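Local coordinates for protein RNA-dependent RNA polymerase (Dera Ghazi Khan orthonairovirus, PDB 6DX2) that carries, near the start of the large viral protein, an OTU-domain cysteine protease with deubiquitinase activity, while the full-length protein probably acts as an RNA-directed RNA polymerase, at residues Asp29-Glu34 with Ala141-Leu146; Leu118-Val123 with Val127-Lys132. One frame throughout, in Å; residues are numbered along the deposited sequence.

Interaction 1. Residues Asp29-Glu34 with Ala141-Leu146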
loop_
_atom_site.group_PDB
_atom_site.type_symbol
_atom_site.label_atom_id
_atom_site.label_comp_id
_atom_site.label_asym_id
_atom_site.label_seq_id
_atom_site.Cartn_x
_atom_site.Cartn_y
_atom_site.Cartn_z
ATOM N N ASP A 29 7.855 15.578 7.951
ATOM C CA ASP A 29 8.599 15.691 9.186
ATOM C C ASP A 29 9.160 14.361 9.643
ATOM O O ASP A 29 10.058 14.335 10.493
ATOM C CB ASP A 29 7.712 16.310 10.264
ATOM C CG ASP A 29 7.528 17.797 10.057
ATOM O OD1 ASP A 29 8.419 18.417 9.408
ATOM O OD2 ASP A 29 6.488 18.318 10.521
ATOM N N TYR A 30 8.679 13.265 9.091
ATOM C CA TYR A 30 9.059 11.941 9.563
ATOM C C TYR A 30 9.578 11.061 8.461
ATOM O O TYR A 30 10.284 10.094 8.754
ATOM C CB TYR A 30 7.855 11.236 10.232
ATOM C CG TYR A 30 7.390 12.044 11.406
ATOM C CD1 TYR A 30 7.947 11.863 12.671
ATOM C CD2 TYR A 30 6.441 13.034 11.243
ATOM C CE1 TYR A 30 7.541 12.641 13.740
ATOM C CE2 TYR A 30 6.033 13.813 12.295
ATOM C CZ TYR A 30 6.587 13.622 13.541
ATOM O OH TYR A 30 6.155 14.426 14.577
ATOM N N PHE A 31 9.200 11.319 7.218
ATOM C CA PHE A 31 9.557 10.485 6.088
ATOM C C PHE A 31 10.314 11.297 5.057
ATOM O O PHE A 31 10.028 12.472 4.817
ATOM C CB PHE A 31 8.297 9.903 5.391
ATOM C CG PHE A 31 7.506 8.981 6.208
ATOM C CD1 PHE A 31 7.897 7.648 6.344
ATOM C CD2 PHE A 31 6.326 9.402 6.835
ATOM C CE1 PHE A 31 7.122 6.746 7.019
ATOM C CE2 PHE A 31 5.562 8.495 7.549
ATOM C CZ PHE A 31 5.963 7.153 7.632
ATOM N N THR A 32 11.225 10.618 4.383
ATOM C CA THR A 32 11.727 11.071 3.122
ATOM C C THR A 32 10.826 10.519 2.030
ATOM O O THR A 32 10.501 9.342 2.028
ATOM C CB THR A 32 13.139 10.547 2.899
ATOM O OG1 THR A 32 13.976 10.967 3.996
ATOM C CG2 THR A 32 13.662 11.119 1.648
ATOM N N SER A 33 10.451 11.353 1.094
ATOM C CA SER A 33 9.744 10.839 -0.070
ATOM C C SER A 33 10.738 10.450 -1.142
ATOM O O SER A 33 11.842 11.011 -1.255
ATOM C CB SER A 33 8.755 11.854 -0.639
ATOM O OG SER A 33 7.822 12.251 0.348
ATOM N N GLU A 34 10.329 9.490 -1.965
ATOM C CA GLU A 34 11.070 9.122 -3.148
ATOM C C GLU A 34 10.180 9.236 -4.385
ATOM O O GLU A 34 9.004 8.897 -4.351
ATOM C CB GLU A 34 11.636 7.702 -3.036
ATOM C CG GLU A 34 12.231 7.175 -4.357
ATOM C CD GLU A 34 13.650 7.661 -4.599
ATOM O OE1 GLU A 34 14.194 7.404 -5.695
ATOM O OE2 GLU A 34 14.228 8.291 -3.688
ATOM N N ALA A 141 6.956 -1.146 7.980
ATOM C CA ALA A 141 5.992 -1.224 6.916
ATOM C C ALA A 141 6.562 -0.686 5.612
ATOM O O ALA A 141 7.546 0.072 5.593
ATOM C CB ALA A 141 4.733 -0.414 7.285
ATOM N N LEU A 142 5.869 -1.021 4.544
ATOM C CA LEU A 142 5.969 -0.252 3.296
ATOM C C LEU A 142 5.002 0.913 3.425
ATOM O O LEU A 142 3.779 0.730 3.358
ATOM C CB LEU A 142 5.667 -1.089 2.067
ATOM C CG LEU A 142 6.286 -2.461 1.866
ATOM C CD1 LEU A 142 6.105 -2.872 0.386
ATOM C CD2 LEU A 142 7.675 -2.562 2.216
ATOM N N ASN A 143 5.569 2.098 3.553
ATOM C CA ASN A 143 4.828 3.334 3.742
ATOM C C ASN A 143 4.650 3.964 2.383
ATOM O O ASN A 143 5.647 4.336 1.764
ATOM C CB ASN A 143 5.591 4.259 4.680
ATOM C CG ASN A 143 5.580 3.711 6.089
ATOM O OD1 ASN A 143 4.531 3.705 6.704
ATOM N ND2 ASN A 143 6.661 3.048 6.503
ATOM N N LEU A 144 3.390 4.172 1.987
ATOM C CA LEU A 144 3.070 4.735 0.675
ATOM C C LEU A 144 2.329 6.028 0.879
ATOM O O LEU A 144 1.398 6.078 1.702
ATOM C CB LEU A 144 2.155 3.742 -0.115
ATOM C CG LEU A 144 2.803 2.376 -0.367
ATOM C CD1 LEU A 144 1.816 1.540 -1.161
ATOM C CD2 LEU A 144 4.144 2.487 -1.150
ATOM N N LYS A 145 2.728 7.044 0.122
ATOM C CA LYS A 145 2.056 8.322 0.131
ATOM C C LYS A 145 1.105 8.370 -1.036
ATOM O O LYS A 145 1.522 8.231 -2.197
ATOM C CB LYS A 145 3.051 9.469 0.043
ATOM C CG LYS A 145 2.420 10.859 0.144
ATOM C CD LYS A 145 3.509 11.957 0.123
ATOM C CE LYS A 145 3.927 12.258 -1.299
ATOM N NZ LYS A 145 5.127 13.137 -1.329
ATOM N N LEU A 146 -0.158 8.636 -0.742
ATOM C CA LEU A 146 -1.174 8.815 -1.779
ATOM C C LEU A 146 -1.499 10.277 -1.831
ATOM O O LEU A 146 -2.089 10.816 -0.889
ATOM C CB LEU A 146 -2.415 8.005 -1.388
ATOM C CG LEU A 146 -2.357 6.520 -1.702
ATOM C CD1 LEU A 146 -1.154 5.790 -1.112
ATOM C CD2 LEU A 146 -3.661 5.885 -1.175
#
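With CG set anti to the carbonyl carbon in both Phe31 (chi1 -65°) and Asn143, the two side chains cross at about a right angle, with ring and amide planes 48° apart. CE1 of Phe31 does most of the touching, 3.5 Å from Asn143 CG and 3.7 Å from Asn143 CB, while its CZ lies 3.8 Å from Asn143 OD1. Asn143 CG comes to the ring obliquely. The polar atoms of the amide are satisfied elsewhere, OD1 by Trp119 NE1 and ND2 by Val138 O; these bonds fix the rotation of the amide that the buried ring packs against. Two residues further along each strand, Lys145 bends at chi3 (82°) and brings NZ to 3.3 Å from Ser33 OG, a weak hydrogen bond. Its stronger partner is Glu125, in a salt bridge, and Ser33 OG is also bonded to Asn28 ND2. In the mixed sheet of the viral OTU protease domain, strand 150-156 runs between strands 31-33 and 142-147, so the CA atoms of Phe31 and Asn143 stay 8.9 Å apart and side chains alone span the gap. Leu154 of the intervening strand touches Phe31, Ser33 and Lys145, and Leu142 and Leu144 pack on helix 42-52.

Interaction 2. Residues Leu118-Val123 with Val127-Lys132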
loop_
_atom_site.group_PDB
_atom_site.type_symbol
_atom_site.label_atom_id
_atom_site.label_comp_id
_atom_site.label_asym_id
_atom_site.label_seq_id
_atom_site.Cartn_x
_atom_site.Cartn_y
_atom_site.Cartn_z
ATOM N N LEU A 118 -1.116 2.993 3.802
ATOM C CA LEU A 118 -1.468 3.984 2.799
ATOM C C LEU A 118 -1.713 5.278 3.541
ATOM O O LEU A 118 -2.683 5.391 4.299
ATOM C CB LEU A 118 -2.699 3.580 1.988
ATOM C CG LEU A 118 -2.670 2.192 1.334
ATOM C CD1 LEU A 118 -3.921 1.945 0.387
ATOM C CD2 LEU A 118 -1.338 1.957 0.618
ATOM N N TRP A 119 -0.822 6.261 3.338
ATOM C CA TRP A 119 -0.976 7.559 3.971
ATOM C C TRP A 119 -1.612 8.462 2.925
ATOM O O TRP A 119 -0.951 8.895 1.977
ATOM C CB TRP A 119 0.382 8.129 4.374
ATOM C CG TRP A 119 1.165 7.275 5.359
ATOM C CD1 TRP A 119 2.111 6.313 5.055
ATOM C CD2 TRP A 119 1.081 7.319 6.788
ATOM N NE1 TRP A 119 2.646 5.798 6.205
ATOM C CE2 TRP A 119 2.027 6.389 7.285
ATOM C CE3 TRP A 119 0.314 8.064 7.693
ATOM C CZ2 TRP A 119 2.190 6.120 8.631
ATOM C CZ3 TRP A 119 0.502 7.810 9.082
ATOM C CH2 TRP A 119 1.426 6.859 9.523
ATOM N N GLU A 120 -2.896 8.757 3.084
ATOM C CA GLU A 120 -3.549 9.704 2.197
ATOM C C GLU A 120 -3.247 11.106 2.677
ATOM O O GLU A 120 -3.564 11.472 3.818
ATOM C CB GLU A 120 -5.049 9.441 2.123
ATOM C CG GLU A 120 -5.331 8.287 1.137
ATOM C CD GLU A 120 -6.714 7.666 1.265
ATOM O OE1 GLU A 120 -6.795 6.460 1.611
ATOM O OE2 GLU A 120 -7.711 8.382 1.010
ATOM N N ALA A 121 -2.683 11.912 1.749
ATOM C CA ALA A 121 -2.142 13.222 2.024
ATOM C C ALA A 121 -2.846 14.249 1.161
ATOM O O ALA A 121 -3.217 13.963 0.008
ATOM C CB ALA A 121 -0.624 13.270 1.721
ATOM N N ASP A 122 -2.976 15.470 1.693
ATOM C CA ASP A 122 -3.352 16.574 0.821
ATOM C C ASP A 122 -2.121 17.139 0.085
ATOM O O ASP A 122 -0.993 16.647 0.222
ATOM C CB ASP A 122 -4.077 17.670 1.610
ATOM C CG ASP A 122 -3.196 18.308 2.704
ATOM O OD1 ASP A 122 -3.769 18.907 3.643
ATOM O OD2 ASP A 122 -1.951 18.211 2.637
ATOM N N VAL A 123 -2.354 18.187 -0.712
ATOM C CA VAL A 123 -1.302 18.760 -1.559
ATOM C C VAL A 123 -0.150 19.304 -0.722
ATOM O O VAL A 123 0.986 19.396 -1.200
ATOM C CB VAL A 123 -1.868 19.857 -2.494
ATOM C CG1 VAL A 123 -2.808 19.248 -3.514
ATOM C CG2 VAL A 123 -2.573 20.933 -1.706
ATOM N N VAL A 127 -1.320 14.349 6.443
ATOM C CA VAL A 127 -2.146 13.147 6.457
ATOM C C VAL A 127 -3.609 13.539 6.539
ATOM O O VAL A 127 -4.000 14.401 7.347
ATOM C CB VAL A 127 -1.784 12.222 7.627
ATOM C CG1 VAL A 127 -2.690 10.983 7.575
ATOM C CG2 VAL A 127 -0.376 11.757 7.493
ATOM N N VAL A 128 -4.422 12.923 5.676
ATOM C CA VAL A 128 -5.872 13.038 5.741
ATOM C C VAL A 128 -6.501 11.748 6.243
ATOM O O VAL A 128 -7.449 11.779 7.024
ATOM C CB VAL A 128 -6.468 13.444 4.374
ATOM C CG1 VAL A 128 -7.929 13.845 4.548
ATOM C CG2 VAL A 128 -5.723 14.633 3.831
ATOM N N THR A 129 -5.983 10.605 5.805
ATOM C CA THR A 129 -6.387 9.308 6.317
ATOM C C THR A 129 -5.136 8.437 6.353
ATOM O O THR A 129 -4.262 8.571 5.493
ATOM C CB THR A 129 -7.469 8.627 5.436
ATOM O OG1 THR A 129 -6.870 8.130 4.238
ATOM C CG2 THR A 129 -8.593 9.569 5.031
ATOM N N ALA A 130 -5.038 7.528 7.336
ATOM C CA ALA A 130 -3.990 6.501 7.270
ATOM C C ALA A 130 -4.626 5.139 7.480
ATOM O O ALA A 130 -5.441 4.963 8.397
ATOM C CB ALA A 130 -2.889 6.686 8.279
ATOM N N THR A 131 -4.248 4.182 6.639
ATOM C CA THR A 131 -4.828 2.841 6.684
ATOM C C THR A 131 -3.697 1.844 6.666
ATOM O O THR A 131 -2.816 1.931 5.824
ATOM C CB THR A 131 -5.761 2.619 5.504
ATOM O OG1 THR A 131 -6.722 3.679 5.470
ATOM C CG2 THR A 131 -6.516 1.336 5.652
ATOM N N LYS A 132 -3.693 0.911 7.612
ATOM C CA LYS A 132 -2.571 0.004 7.750
ATOM C C LYS A 132 -3.078 -1.410 7.525
ATOM O O LYS A 132 -4.060 -1.839 8.145
ATOM C CB LYS A 132 -1.940 0.166 9.115
ATOM C CG LYS A 132 -0.841 -0.865 9.437
ATOM C CD LYS A 132 -0.045 -0.462 10.713
ATOM C CE LYS A 132 -0.816 -0.989 11.952
ATOM N NZ LYS A 132 -0.480 -2.457 12.244
HETATM O O HOH W 1 -5.534 5.718 3.821
#
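Trp119 brings CE3 of its indole against the partner strand, 3.5 Å from Ala130 CB and 3.8 Å from Val127 CG2, both approaching obliquely. A chi2 of 93° turns the indole across its CB-CG bond, and the ring of Phe25 also meets it. Val127 keeps CG2 anti to its carbonyl carbon, which sets that methyl beside the indole. On the face bearing Glu120 and Thr129, chi1 of 75° places Thr129 OG1 between its own backbone N and carbonyl carbon. There it sits close to the Glu120 carboxylate, but the angles are poor for a direct bond. A water joins them instead, giving a hydrogen bond to Glu120 OE1 (2.7 Å) and taking one from Thr129 OG1 (2.8 Å); it also donates to Leu118 O and is bonded to Thr131 OG1, which in turn bonds Asn20 OD1. The backbones form an antiparallel beta hairpin with a classic beta bulge, in which Val128 and Thr129 both turn their N-H groups to Glu120 O, the latter at 3.2 Å. Beyond the bulge, Leu118 N bonds to Thr131 O at 2.8 Å. Val128 CG2 folds over the end of strand 116-121, 3.6 Å from Asp122 N, where Asp122 OD2 holds Asn126 N across the turn.

Strands 142-147 and 116-121 are parallel neighbours in one mixed sheet, so the two contacts share a backbone seam: Trp119 N lies 2.8 Å from Leu144 O, a probable hydrogen bond, and Leu146 CD2 packs on Glu120 CG. Interaction 1 is mostly buried and small, made by side chains that reach past an intervening strand. Interaction 2 is only partly buried; it joins adjacent strands of a hairpin by a ladder of main-chain bonds, with an apolar patch on one face and a water-linked polar group on the other. Trp119 belongs to interaction 2, yet its ring meets Phe31 and its NE1 bonds Asn143, two residues of interaction 1.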